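Local coordinates for protein sensory transduction histidine kinase, putative (Borrelia burgdorferi, PDB 5BWJ) that forms the periplasmic sensor domain, a Venus flytrap fold, of a hybrid histidine kinase that probably senses small molecules and signals by histidine phosphorylation, at residues Ser88-Phe93 against Tyr154-Cys159; Ser34-Trp39 against Leu204-Tyr209; His51-Asn56 against Ala137-Glu142. All coordinates share one frame; numbering follows the deposited sequence.

In the fold
The chain folds as a two-lobed Venus flytrap. Contact 1 pairs strands 79-94 and 154-156; contact 2 sets helix 32-42 against the loop after helix 197-200. Their centres lie about 27 Å apart, on opposite sides of the chain's centre, and both touch the second subunit. The centre of contact 3 is about 16 Å from that of contact 1 and about 24 Å from that of contact 2. Contacts 1 and 3 cross along the chain, nested inside the loop closed by contact 2. All three lie away from E29, a magnesium ligand seen in a structure of this protein but without its ion here; a bound magnesium ion is about 11 Å from the F93 side chain.

Contact 1: Ser88-Phe93 against Tyr154-Cys159; sequences SISILF and YIYGDC
Two hydrogen bonds grip S88 OG: it donates to D158 OD2 at 2.6 Å, on the syn lone pair of the carboxylate, and also bonds N187 ND2 of strand 184-192. The hydroxyl reaches D158 because it stands beside its backbone N, anti to the carbonyl carbon (chi1 -60°). The other oxygen, D158 OD1, caps T161 N at the start of helix 161-169, so one carboxylate joins the edge of the ladder to a helix N-terminus, whose dipole would probably stabilise the negative charge.

Beyond this corner the backbones pair antiparallel, with I91 facing G157 and F93 facing I155 in hydrogen-bonded pairs. The shortest rung is F93 N to I155 O, 2.8 Å and nearly along the C=O axis; G157 N meets I91 O at 3.2 Å from above the carbonyl plane. Strand 154-156 also runs parallel to strand 114-117, so in this Venus flytrap fold strand 79-94 adds an antiparallel member to the parallel strands of one lobe. The chain turns a corner at G157; S90 and D158 still pair, but C159 N reaches I89 O only weakly, while C159 CB packs 3.5 Å from I91 CD1.

One face carries I91, F93 and I155. I91 CG2 lies 3.3 Å above the plane of the F93 ring, over its centre, and the ring's edge meets C159 O at 3.5 Å from CZ. On the other face L92, with CG anti to the backbone N (chi1 -169°), crosses Y154 obliquely, L92 CD1 lying 3.6 Å from Y154 CB. Y156 turns its ring edge to L92 CA and sends its hydroxyl to V181 O, which, like Y183 N, also bonds S90 OG. I89 packs on F19, and I91 on P18, both of the second subunit.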
ATOM      1  N   SER B  88      -3.583   5.756   0.520  1.00 37.56           N
ATOM      2  CA  SER B  88      -3.949   4.740   1.498  1.00 38.39           C
ATOM      3  C   SER B  88      -5.464   4.583   1.547  1.00 41.34           C
ATOM      4  O   SER B  88      -6.201   5.372   0.952  1.00 43.58           O
ATOM      5  CB  SER B  88      -3.413   5.105   2.885  1.00 40.65           C
ATOM      6  OG  SER B  88      -2.000   5.206   2.879  1.00 42.75           O
ATOM      7  N   ILE B  89      -5.917   3.552   2.252  1.00 39.77           N
ATOM      8  CA  ILE B  89      -7.335   3.338   2.495  1.00 39.46           C
ATOM      9  C   ILE B  89      -7.582   3.373   3.997  1.00 41.51           C
ATOM     10  O   ILE B  89      -6.871   2.726   4.765  1.00 41.46           O
ATOM     11  CB  ILE B  89      -7.824   1.996   1.905  1.00 36.90           C
ATOM     12  CG1 ILE B  89      -7.579   1.970   0.393  1.00 37.82           C
ATOM     13  CG2 ILE B  89      -9.307   1.780   2.221  1.00 37.45           C
ATOM     14  CD1 ILE B  89      -7.966   0.664  -0.294  1.00 39.56           C
ATOM     15  N   SER B  90      -8.577   4.148   4.416  1.00 35.26           N
ATOM     16  CA  SER B  90      -8.946   4.208   5.823  1.00 40.10           C
ATOM     17  C   SER B  90      -9.675   2.928   6.216  1.00 42.49           C
ATOM     18  O   SER B  90     -10.629   2.525   5.554  1.00 46.57           O
ATOM     19  CB  SER B  90      -9.823   5.431   6.103  1.00 44.77           C
ATOM     20  OG  SER B  90     -11.094   5.297   5.490  1.00 48.15           O
ATOM     21  N   ILE B  91      -9.220   2.296   7.292  1.00 39.74           N
ATOM     22  CA  ILE B  91      -9.805   1.038   7.745  1.00 39.19           C
ATOM     23  C   ILE B  91     -10.034   1.051   9.250  1.00 38.74           C
ATOM     24  O   ILE B  91      -9.186   1.503  10.025  1.00 37.97           O
ATOM     25  CB  ILE B  91      -8.910  -0.168   7.355  1.00 40.56           C
ATOM     26  CG1 ILE B  91      -9.095  -0.480   5.866  1.00 43.08           C
ATOM     27  CG2 ILE B  91      -9.237  -1.406   8.207  1.00 39.10           C
ATOM     28  CD1 ILE B  91      -8.313  -1.678   5.357  1.00 45.23           C
ATOM     29  N   LEU B  92     -11.205   0.565   9.649  1.00 39.31           N
ATOM     30  CA  LEU B  92     -11.512   0.350  11.054  1.00 38.70           C
ATOM     31  C   LEU B  92     -11.093  -1.069  11.429  1.00 38.35           C
ATOM     32  O   LEU B  92     -11.688  -2.041  10.959  1.00 38.18           O
ATOM     33  CB  LEU B  92     -13.003   0.570  11.323  1.00 38.49           C
ATOM     34  CG  LEU B  92     -13.423   0.623  12.793  1.00 39.91           C
ATOM     35  CD1 LEU B  92     -12.870   1.871  13.469  1.00 39.67           C
ATOM     36  CD2 LEU B  92     -14.935   0.574  12.918  1.00 42.15           C
ATOM     37  N   PHE B  93     -10.056  -1.178  12.256  1.00 38.25           N
ATOM     38  CA  PHE B  93      -9.521  -2.473  12.675  1.00 36.85           C
ATOM     39  C   PHE B  93     -10.037  -2.901  14.044  1.00 38.38           C
ATOM     40  O   PHE B  93     -10.385  -2.065  14.875  1.00 37.99           O
ATOM     41  CB  PHE B  93      -7.992  -2.433  12.724  1.00 36.11           C
ATOM     42  CG  PHE B  93      -7.331  -2.432  11.379  1.00 35.37           C
ATOM     43  CD1 PHE B  93      -7.306  -3.578  10.602  1.00 34.28           C
ATOM     44  CD2 PHE B  93      -6.703  -1.293  10.905  1.00 36.12           C
ATOM     45  CE1 PHE B  93      -6.685  -3.580   9.370  1.00 33.34           C
ATOM     46  CE2 PHE B  93      -6.081  -1.291   9.674  1.00 34.65           C
ATOM     47  CZ  PHE B  93      -6.071  -2.437   8.906  1.00 33.30           C
ATOM     48  N   TYR B 154     -11.874  -0.441  18.810  1.00 54.17           N
ATOM     49  CA  TYR B 154     -11.527  -0.291  17.400  1.00 53.35           C
ATOM     50  C   TYR B 154     -10.476   0.795  17.208  1.00 49.04           C
ATOM     51  O   TYR B 154     -10.416   1.750  17.983  1.00 48.83           O
ATOM     52  CB  TYR B 154     -12.772   0.047  16.576  1.00 56.97           C
ATOM     53  CG  TYR B 154     -13.903  -0.943  16.732  1.00 60.85           C
ATOM     54  CD1 TYR B 154     -14.820  -0.824  17.770  1.00 65.14           C
ATOM     55  CD2 TYR B 154     -14.059  -1.994  15.840  1.00 61.26           C
ATOM     56  CE1 TYR B 154     -15.855  -1.727  17.916  1.00 67.16           C
ATOM     57  CE2 TYR B 154     -15.090  -2.902  15.978  1.00 63.46           C
ATOM     58  CZ  TYR B 154     -15.985  -2.764  17.017  1.00 67.04           C
ATOM     59  OH  TYR B 154     -17.013  -3.667  17.155  1.00 69.18           O
ATOM     60  N   ILE B 155      -9.648   0.643  16.178  1.00 45.14           N
ATOM     61  CA  ILE B 155      -8.730   1.701  15.771  1.00 43.97           C
ATOM     62  C   ILE B 155      -8.984   2.040  14.307  1.00 41.82           C
ATOM     63  O   ILE B 155      -9.355   1.175  13.515  1.00 39.97           O
ATOM     64  CB  ILE B 155      -7.252   1.307  15.982  1.00 43.40           C
ATOM     65  CG1 ILE B 155      -6.912   0.039  15.194  1.00 44.14           C
ATOM     66  CG2 ILE B 155      -6.973   1.129  17.472  1.00 44.78           C
ATOM     67  CD1 ILE B 155      -5.455  -0.384  15.285  1.00 45.18           C
ATOM     68  N   TYR B 156      -8.786   3.309  13.964  1.00 42.55           N
ATOM     69  CA  TYR B 156      -9.099   3.820  12.638  1.00 42.03           C
ATOM     70  C   TYR B 156      -7.891   4.539  12.050  1.00 40.69           C
ATOM     71  O   TYR B 156      -7.364   5.470  12.655  1.00 42.18           O
ATOM     72  CB  TYR B 156     -10.301   4.762  12.722  1.00 43.53           C
ATOM     73  CG  TYR B 156     -10.901   5.143  11.391  1.00 45.19           C
ATOM     74  CD1 TYR B 156     -11.475   4.185  10.567  1.00 44.95           C
ATOM     75  CD2 TYR B 156     -10.914   6.465  10.967  1.00 46.49           C
ATOM     76  CE1 TYR B 156     -12.034   4.530   9.351  1.00 45.67           C
ATOM     77  CE2 TYR B 156     -11.471   6.820   9.752  1.00 46.77           C
ATOM     78  CZ  TYR B 156     -12.029   5.848   8.950  1.00 45.89           C
ATOM     79  OH  TYR B 156     -12.584   6.195   7.741  1.00 45.71           O
ATOM     80  N   GLY B 157      -7.445   4.102  10.876  1.00 38.95           N
ATOM     81  CA  GLY B 157      -6.289   4.712  10.248  1.00 38.52           C
ATOM     82  C   GLY B 157      -5.762   3.979   9.029  1.00 37.05           C
ATOM     83  O   GLY B 157      -6.503   3.292   8.323  1.00 35.97           O
ATOM     84  N   ASP B 158      -4.462   4.134   8.795  1.00 37.08           N
ATOM     85  CA  ASP B 158      -3.807   3.620   7.598  1.00 37.13           C
ATOM     86  C   ASP B 158      -3.896   2.098   7.495  1.00 36.62           C
ATOM     87  O   ASP B 158      -3.562   1.385   8.441  1.00 38.44           O
ATOM     88  CB  ASP B 158      -2.341   4.057   7.583  1.00 37.30           C
ATOM     89  CG  ASP B 158      -1.634   3.680   6.299  1.00 38.11           C
ATOM     90  OD1 ASP B 158      -1.061   2.574   6.240  1.00 34.73           O
ATOM     91  OD2 ASP B 158      -1.655   4.491   5.349  1.00 42.06           O
ATOM     92  N   CYS B 159      -4.329   1.614   6.333  1.00 34.68           N
ATOM     93  CA  CYS B 159      -4.573   0.186   6.129  1.00 33.49           C
ATOM     94  C   CYS B 159      -3.305  -0.651   6.249  1.00 34.77           C
ATOM     95  O   CYS B 159      -3.326  -1.735   6.833  1.00 37.65           O
ATOM     96  CB  CYS B 159      -5.213  -0.063   4.757  1.00 33.71           C
ATOM     97  SG  CYS B 159      -4.221   0.476   3.335  1.00 42.58           S
TER

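Contact 2: Ser34-Trp39 against Leu204-Tyr209; sequences SILDKW and LDLFSY. With NO3 (nitrate ion), chain I.
Residues 34-39 of helix 32-42 run past an irregular segment that makes an inverse gamma turn centred on D205 and then a short 3-10 segment, 207-209, the backbones coming nearest at I35 and Y209, whose CA atoms are 6.3 Å apart. S208 OG donates to D205 O at 2.7 Å, tying the turn to the 3-10 segment.

W39 holds CG anti to its backbone N (chi1 175°) and thereby lays the indole across L206. The branch that touches is L206 CD2, 3.9 Å from the centroid of the five-membered ring and over its face, a CH-pi contact. The second methyl, L206 CD1, meets L36 CD2, so this leucine is wedged between L36 and W39, about one helical turn apart. Farther along the indole, L204 CD2 approaches W39 CZ2 at 3.7 Å.

Y209 comes to the same tryptophan from another side. Its ring takes W39 CA over one face, 3.6 Å above the plane and offset toward the rim, while Y209 CE2 meets the indole edge at CD1. The five-membered ring of W39 and the Y209 ring have planes 68° apart, an oblique pair, neither stacked nor edge-to-face. I35 CG2 fits beside the tyrosine, 3.4 Å from L206 O, and K38 CB lies against Y209 CD1 before its extended chain carries NZ to a salt bridge with D180 of the second subunit. Nitrate O2, of an ion probably from the crystallisation liquor, accepts from L204 N at 3.2 Å.

Behind the helix, L36 and W39 pack on strands 6-13 and 45-52; the indole meets F10 edge-to-face and W39 NE1 bonds N203 O. L204 and L206 rest on V189 of strand 184-192, so helix and loop lie side by side on one sheet.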
ATOM      1  N   SER B  34      16.066   5.906  -0.324  1.00 41.50           N
ATOM      2  CA  SER B  34      16.504   5.775  -1.708  1.00 45.86           C
ATOM      3  C   SER B  34      15.909   6.879  -2.580  1.00 40.80           C
ATOM      4  O   SER B  34      16.597   7.454  -3.423  1.00 40.64           O
ATOM      5  CB  SER B  34      16.111   4.403  -2.261  1.00 54.99           C
ATOM      6  OG  SER B  34      16.412   4.304  -3.643  1.00 61.32           O
ATOM      7  N   ILE B  35      14.627   7.167  -2.371  1.00 36.59           N
ATOM      8  CA  ILE B  35      13.939   8.205  -3.129  1.00 36.28           C
ATOM      9  C   ILE B  35      14.530   9.585  -2.849  1.00 35.43           C
ATOM     10  O   ILE B  35      14.730  10.378  -3.767  1.00 38.88           O
ATOM     11  CB  ILE B  35      12.431   8.240  -2.804  1.00 41.63           C
ATOM     12  CG1 ILE B  35      11.783   6.891  -3.125  1.00 46.04           C
ATOM     13  CG2 ILE B  35      11.733   9.351  -3.592  1.00 44.74           C
ATOM     14  CD1 ILE B  35      10.364   6.760  -2.613  1.00 49.17           C
ATOM     15  N   LEU B  36      14.790   9.870  -1.577  1.00 36.05           N
ATOM     16  CA  LEU B  36      15.301  11.176  -1.176  1.00 35.61           C
ATOM     17  C   LEU B  36      16.706  11.430  -1.717  1.00 39.04           C
ATOM     18  O   LEU B  36      17.035  12.556  -2.086  1.00 39.86           O
ATOM     19  CB  LEU B  36      15.297  11.303   0.350  1.00 34.50           C
ATOM     20  CG  LEU B  36      13.918  11.425   1.007  1.00 32.86           C
ATOM     21  CD1 LEU B  36      14.034  11.329   2.521  1.00 32.83           C
ATOM     22  CD2 LEU B  36      13.235  12.726   0.614  1.00 33.98           C
ATOM     23  N   ASP B  37      17.531  10.387  -1.764  1.00 37.27           N
ATOM     24  CA  ASP B  37      18.864  10.500  -2.346  1.00 40.71           C
ATOM     25  C   ASP B  37      18.779  10.827  -3.835  1.00 43.05           C
ATOM     26  O   ASP B  37      19.596  11.580  -4.359  1.00 46.42           O
ATOM     27  CB  ASP B  37      19.660   9.209  -2.137  1.00 43.97           C
ATOM     28  CG  ASP B  37      20.123   9.030  -0.699  1.00 48.40           C
ATOM     29  OD1 ASP B  37      20.330  10.046  -0.002  1.00 48.53           O
ATOM     30  OD2 ASP B  37      20.285   7.871  -0.266  1.00 52.20           O
ATOM     31  N   LYS B  38      17.789  10.257  -4.515  1.00 42.74           N
ATOM     32  CA  LYS B  38      17.579  10.547  -5.929  1.00 44.82           C
ATOM     33  C   LYS B  38      17.129  11.991  -6.119  1.00 44.26           C
ATOM     34  O   LYS B  38      17.668  12.712  -6.962  1.00 46.56           O
ATOM     35  CB  LYS B  38      16.548   9.593  -6.534  1.00 47.25           C
ATOM     36  CG  LYS B  38      17.078   8.199  -6.817  1.00 51.82           C
ATOM     37  CD  LYS B  38      16.106   7.415  -7.681  1.00 57.46           C
ATOM     38  CE  LYS B  38      16.735   6.144  -8.214  1.00 62.21           C
ATOM     39  NZ  LYS B  38      15.897   5.528  -9.277  1.00 65.06           N
ATOM     40  N   TRP B  39      16.138  12.405  -5.335  1.00 41.72           N
ATOM     41  CA  TRP B  39      15.641  13.775  -5.382  1.00 40.76           C
ATOM     42  C   TRP B  39      16.764  14.766  -5.102  1.00 40.19           C
ATOM     43  O   TRP B  39      16.824  15.839  -5.702  1.00 41.46           O
ATOM     44  CB  TRP B  39      14.508  13.969  -4.372  1.00 41.30           C
ATOM     45  CG  TRP B  39      14.025  15.388  -4.269  1.00 43.12           C
ATOM     46  CD1 TRP B  39      12.989  15.954  -4.955  1.00 46.09           C
ATOM     47  CD2 TRP B  39      14.558  16.418  -3.426  1.00 41.88           C
ATOM     48  NE1 TRP B  39      12.845  17.272  -4.592  1.00 47.37           N
ATOM     49  CE2 TRP B  39      13.796  17.582  -3.655  1.00 44.61           C
ATOM     50  CE3 TRP B  39      15.604  16.469  -2.500  1.00 38.74           C
ATOM     51  CZ2 TRP B  39      14.049  18.782  -2.994  1.00 43.50           C
ATOM     52  CZ3 TRP B  39      15.853  17.661  -1.845  1.00 39.94           C
ATOM     53  CH2 TRP B  39      15.079  18.801  -2.095  1.00 42.25           C
ATOM     54  N   LEU B 204       8.920  19.439  -4.722  1.00 49.64           N
ATOM     55  CA  LEU B 204       8.904  18.287  -3.826  1.00 47.11           C
ATOM     56  C   LEU B 204       8.050  17.144  -4.368  1.00 46.22           C
ATOM     57  O   LEU B 204       7.305  16.507  -3.622  1.00 44.13           O
ATOM     58  CB  LEU B 204       8.398  18.707  -2.442  1.00 46.24           C
ATOM     59  CG  LEU B 204       9.228  19.782  -1.734  1.00 45.66           C
ATOM     60  CD1 LEU B 204       8.585  20.166  -0.411  1.00 46.41           C
ATOM     61  CD2 LEU B 204      10.657  19.310  -1.512  1.00 43.77           C
ATOM     62  N   ASP B 205       8.168  16.884  -5.666  1.00 48.06           N
ATOM     63  CA  ASP B 205       7.462  15.768  -6.285  1.00 50.61           C
ATOM     64  C   ASP B 205       8.301  14.501  -6.132  1.00 46.08           C
ATOM     65  O   ASP B 205       8.939  14.042  -7.080  1.00 45.99           O
ATOM     66  CB  ASP B 205       7.170  16.059  -7.762  1.00 59.14           C
ATOM     67  CG  ASP B 205       6.135  15.114  -8.354  1.00 65.31           C
ATOM     68  OD1 ASP B 205       5.865  14.057  -7.743  1.00 65.44           O
ATOM     69  OD2 ASP B 205       5.591  15.428  -9.433  1.00 69.86           O
ATOM     70  N   LEU B 206       8.301  13.946  -4.924  1.00 45.87           N
ATOM     71  CA  LEU B 206       9.104  12.767  -4.625  1.00 39.81           C
ATOM     72  C   LEU B 206       8.568  11.536  -5.347  1.00 42.29           C
ATOM     73  O   LEU B 206       9.327  10.633  -5.695  1.00 41.88           O
ATOM     74  CB  LEU B 206       9.139  12.515  -3.115  1.00 38.13           C
ATOM     75  CG  LEU B 206       9.670  13.663  -2.256  1.00 38.20           C
ATOM     76  CD1 LEU B 206       9.559  13.317  -0.777  1.00 38.84           C
ATOM     77  CD2 LEU B 206      11.110  13.997  -2.619  1.00 39.52           C
ATOM     78  N   PHE B 207       7.261  11.509  -5.576  1.00 41.35           N
ATOM     79  CA  PHE B 207       6.619  10.366  -6.215  1.00 46.59           C
ATOM     80  C   PHE B 207       7.126  10.145  -7.638  1.00 47.32           C
ATOM     81  O   PHE B 207       7.168   9.013  -8.118  1.00 47.23           O
ATOM     82  CB  PHE B 207       5.100  10.551  -6.230  1.00 55.09           C
ATOM     83  CG  PHE B 207       4.365   9.451  -6.943  1.00 64.52           C
ATOM     84  CD1 PHE B 207       4.089   8.256  -6.301  1.00 66.24           C
ATOM     85  CD2 PHE B 207       3.950   9.613  -8.255  1.00 71.81           C
ATOM     86  CE1 PHE B 207       3.414   7.241  -6.953  1.00 69.93           C
ATOM     87  CE2 PHE B 207       3.273   8.602  -8.913  1.00 75.36           C
ATOM     88  CZ  PHE B 207       3.005   7.415  -8.262  1.00 74.06           C
ATOM     89  N   SER B 208       7.514  11.224  -8.309  1.00 50.86           N
ATOM     90  CA  SER B 208       7.985  11.132  -9.686  1.00 56.54           C
ATOM     91  C   SER B 208       9.269  10.310  -9.781  1.00 55.68           C
ATOM     92  O   SER B 208       9.556   9.716 -10.821  1.00 60.76           O
ATOM     93  CB  SER B 208       8.217  12.527 -10.268  1.00 60.61           C
ATOM     94  OG  SER B 208       9.283  13.186  -9.608  1.00 61.67           O
ATOM     95  N   TYR B 209      10.035  10.272  -8.694  1.00 50.27           N
ATOM     96  CA  TYR B 209      11.289   9.529  -8.668  1.00 49.39           C
ATOM     97  C   TYR B 209      11.051   8.029  -8.508  1.00 51.50           C
ATOM     98  O   TYR B 209      11.994   7.237  -8.503  1.00 52.33           O
ATOM     99  CB  TYR B 209      12.190  10.058  -7.550  1.00 48.19           C
ATOM    100  CG  TYR B 209      12.663  11.463  -7.824  1.00 50.90           C
ATOM    101  CD1 TYR B 209      13.891  11.697  -8.424  1.00 51.34           C
ATOM    102  CD2 TYR B 209      11.866  12.558  -7.514  1.00 53.23           C
ATOM    103  CE1 TYR B 209      14.323  12.980  -8.690  1.00 53.71           C
ATOM    104  CE2 TYR B 209      12.289  13.847  -7.778  1.00 56.00           C
ATOM    105  CZ  TYR B 209      13.517  14.052  -8.366  1.00 57.16           C
ATOM    106  OH  TYR B 209      13.942  15.332  -8.632  1.00 61.29           O
TER
HETATM  107  N   NO3 I 301       5.615  20.085  -5.375  1.00169.01           N
HETATM  108  O1  NO3 I 301       6.092  19.043  -5.910  1.00169.13           O
HETATM  109  O2  NO3 I 301       6.314  21.138  -5.306  1.00169.10           O
HETATM  110  O3  NO3 I 301       4.440  20.075  -4.908  1.00168.83           O

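Contact 3: His51-Asn56 against Ala137-Glu142; sequences HIDNLN and ADNSQE
N139 adopts the crowded rotamer, with CG between the backbone N and the carbonyl carbon (chi1 55°), and this lets both ends of its amide work. Its ND2 donates to N54 OD1 at 2.7 Å with an N-H...O angle of 171°, landing on a lone pair in the carbonyl plane. The two amides lie 6° from coplanar, so donor and acceptor meet almost flat. The opposite end, N139 OD1, accepts from E142 N at 2.8 Å: N139 is the N-cap of helix 140-148, and this bond fixes the amide's rotation.

In the Venus flytrap fold, strand 45-52 and this helix probably belong to different lobes, so the asparagine pair would link the two lobes; S140 OG makes a second bond, to D14 OD2, just after strand 6-13.

N54 has CG anti to its carbonyl carbon, which brings OD1 to 3.3 Å from D138 CB. The same oxygen lies 3.2 Å from D138 O, and these two acceptors do not bond. One water instead donates to both D138 O at 2.7 Å and D53 O at 2.8 Å, bridging the two backbones. D53 CB touches N139 ND2 at 3.8 Å.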
ATOM      1  N   HIS B  51      13.705  11.108  12.204  1.00 47.22           N
ATOM      2  CA  HIS B  51      12.434  10.495  12.561  1.00 47.62           C
ATOM      3  C   HIS B  51      11.860  11.121  13.824  1.00 47.06           C
ATOM      4  O   HIS B  51      12.585  11.379  14.786  1.00 48.89           O
ATOM      5  CB  HIS B  51      12.600   8.989  12.761  1.00 47.60           C
ATOM      6  CG  HIS B  51      12.963   8.251  11.510  1.00 46.82           C
ATOM      7  ND1 HIS B  51      14.267   8.088  11.096  1.00 47.75           N
ATOM      8  CD2 HIS B  51      12.192   7.635  10.584  1.00 45.80           C
ATOM      9  CE1 HIS B  51      14.284   7.400   9.968  1.00 47.46           C
ATOM     10  NE2 HIS B  51      13.038   7.112   9.636  1.00 46.49           N
ATOM     11  N   ILE B  52      10.556  11.371  13.806  1.00 43.49           N
ATOM     12  CA  ILE B  52       9.832  11.794  14.996  1.00 43.00           C
ATOM     13  C   ILE B  52       8.511  11.034  15.079  1.00 43.02           C
ATOM     14  O   ILE B  52       7.800  10.892  14.085  1.00 41.80           O
ATOM     15  CB  ILE B  52       9.571  13.316  15.003  1.00 43.72           C
ATOM     16  CG1 ILE B  52       8.994  13.778  13.660  1.00 44.18           C
ATOM     17  CG2 ILE B  52      10.866  14.068  15.308  1.00 45.23           C
ATOM     18  CD1 ILE B  52       8.494  15.208  13.669  1.00 45.84           C
ATOM     19  N   ASP B  53       8.199  10.526  16.266  1.00 48.43           N
ATOM     20  CA  ASP B  53       6.969   9.772  16.473  1.00 52.72           C
ATOM     21  C   ASP B  53       5.755  10.688  16.407  1.00 50.75           C
ATOM     22  O   ASP B  53       4.782  10.400  15.706  1.00 50.34           O
ATOM     23  CB  ASP B  53       7.005   9.047  17.821  1.00 60.96           C
ATOM     24  CG  ASP B  53       8.019   7.924  17.850  1.00 68.45           C
ATOM     25  OD1 ASP B  53       8.910   7.903  16.974  1.00 70.57           O
ATOM     26  OD2 ASP B  53       7.930   7.063  18.752  1.00 72.55           O
ATOM     27  N   ASN B  54       5.829  11.796  17.137  1.00 49.24           N
ATOM     28  CA  ASN B  54       4.707  12.712  17.281  1.00 51.48           C
ATOM     29  C   ASN B  54       4.981  14.046  16.607  1.00 53.05           C
ATOM     30  O   ASN B  54       6.133  14.393  16.338  1.00 48.78           O
ATOM     31  CB  ASN B  54       4.400  12.935  18.764  1.00 56.71           C
ATOM     32  CG  ASN B  54       4.322  11.639  19.542  1.00 61.57           C
ATOM     33  OD1 ASN B  54       3.913  10.607  19.011  1.00 61.47           O
ATOM     34  ND2 ASN B  54       4.719  11.685  20.809  1.00 66.29           N
ATOM     35  N   LEU B  55       3.910  14.788  16.346  1.00 61.17           N
ATOM     36  CA  LEU B  55       4.005  16.123  15.770  1.00 69.37           C
ATOM     37  C   LEU B  55       3.613  17.173  16.807  1.00 81.16           C
ATOM     38  O   LEU B  55       2.434  17.496  16.957  1.00 85.99           O
ATOM     39  CB  LEU B  55       3.111  16.233  14.535  1.00 66.36           C
ATOM     40  CG  LEU B  55       3.196  17.549  13.762  1.00 66.17           C
ATOM     41  CD1 LEU B  55       4.553  17.692  13.086  1.00 63.57           C
ATOM     42  CD2 LEU B  55       2.072  17.634  12.744  1.00 67.28           C
ATOM     43  N   ASN B  56       4.604  17.694  17.523  1.00 88.44           N
ATOM     44  CA  ASN B  56       4.367  18.702  18.552  1.00 95.09           C
ATOM     45  C   ASN B  56       4.452  20.113  17.980  1.00100.87           C
ATOM     46  O   ASN B  56       5.443  20.472  17.346  1.00102.30           O
ATOM     47  CB  ASN B  56       5.371  18.538  19.693  1.00 95.01           C
ATOM     48  CG  ASN B  56       5.521  17.095  20.134  1.00 92.87           C
ATOM     49  OD1 ASN B  56       6.475  16.414  19.754  1.00 92.05           O
ATOM     50  ND2 ASN B  56       4.574  16.617  20.932  1.00 92.06           N
ATOM     51  N   ALA B 137      -4.655   9.019  20.103  1.00 45.15           N
ATOM     52  CA  ALA B 137      -3.290   8.520  20.231  1.00 45.12           C
ATOM     53  C   ALA B 137      -2.321   9.491  19.567  1.00 44.28           C
ATOM     54  O   ALA B 137      -2.692  10.213  18.641  1.00 46.48           O
ATOM     55  CB  ALA B 137      -3.166   7.136  19.615  1.00 45.74           C
ATOM     56  N   ASP B 138      -1.081   9.508  20.043  1.00 41.01           N
ATOM     57  CA  ASP B 138      -0.071  10.415  19.510  1.00 40.95           C
ATOM     58  C   ASP B 138       0.590   9.842  18.261  1.00 39.85           C
ATOM     59  O   ASP B 138       1.094  10.588  17.424  1.00 37.41           O
ATOM     60  CB  ASP B 138       0.998  10.715  20.566  1.00 45.24           C
ATOM     61  CG  ASP B 138       0.457  11.508  21.741  1.00 50.66           C
ATOM     62  OD1 ASP B 138      -0.527  12.256  21.557  1.00 51.92           O
ATOM     63  OD2 ASP B 138       1.023  11.391  22.849  1.00 53.88           O
ATOM     64  N   ASN B 139       0.588   8.517  18.142  1.00 43.17           N
ATOM     65  CA  ASN B 139       1.231   7.849  17.013  1.00 41.40           C
ATOM     66  C   ASN B 139       0.702   6.434  16.803  1.00 40.68           C
ATOM     67  O   ASN B 139      -0.041   5.912  17.633  1.00 41.73           O
ATOM     68  CB  ASN B 139       2.746   7.809  17.218  1.00 41.02           C
ATOM     69  CG  ASN B 139       3.139   7.165  18.532  1.00 39.56           C
ATOM     70  OD1 ASN B 139       2.928   5.970  18.739  1.00 39.07           O
ATOM     71  ND2 ASN B 139       3.727   7.953  19.423  1.00 39.77           N
ATOM     72  N   SER B 140       1.100   5.819  15.694  1.00 36.19           N
ATOM     73  CA  SER B 140       0.609   4.494  15.327  1.00 34.12           C
ATOM     74  C   SER B 140       0.931   3.449  16.389  1.00 32.82           C
ATOM     75  O   SER B 140       0.086   2.622  16.730  1.00 34.02           O
ATOM     76  CB  SER B 140       1.199   4.057  13.982  1.00 33.16           C
ATOM     77  OG  SER B 140       0.756   4.898  12.933  1.00 32.42           O
ATOM     78  N   GLN B 141       2.153   3.486  16.907  1.00 31.27           N
ATOM     79  CA  GLN B 141       2.586   2.524  17.913  1.00 33.51           C
ATOM     80  C   GLN B 141       1.707   2.593  19.158  1.00 37.51           C
ATOM     81  O   GLN B 141       1.253   1.568  19.666  1.00 38.32           O
ATOM     82  CB  GLN B 141       4.047   2.770  18.282  1.00 33.91           C
ATOM     83  CG  GLN B 141       4.604   1.813  19.312  1.00 36.03           C
ATOM     84  CD  GLN B 141       6.112   1.896  19.399  1.00 37.69           C
ATOM     85  OE1 GLN B 141       6.813   1.621  18.425  1.00 37.12           O
ATOM     86  NE2 GLN B 141       6.620   2.294  20.560  1.00 39.52           N
ATOM     87  N   GLU B 142       1.470   3.806  19.644  1.00 40.09           N
ATOM     88  CA  GLU B 142       0.606   4.002  20.800  1.00 43.92           C
ATOM     89  C   GLU B 142      -0.812   3.540  20.491  1.00 42.49           C
ATOM     90  O   GLU B 142      -1.476   2.934  21.332  1.00 42.92           O
ATOM     91  CB  GLU B 142       0.599   5.472  21.221  1.00 48.60           C
ATOM     92  CG  GLU B 142      -0.379   5.797  22.344  1.00 55.73           C
ATOM     93  CD  GLU B 142      -0.392   7.272  22.690  1.00 62.18           C
ATOM     94  OE1 GLU B 142       0.615   7.957  22.411  1.00 63.34           O
ATOM     95  OE2 GLU B 142      -1.411   7.748  23.233  1.00 65.86           O
TER
HETATM   96  O   HOH W   1       2.093  10.790  14.945  1.00 38.52           O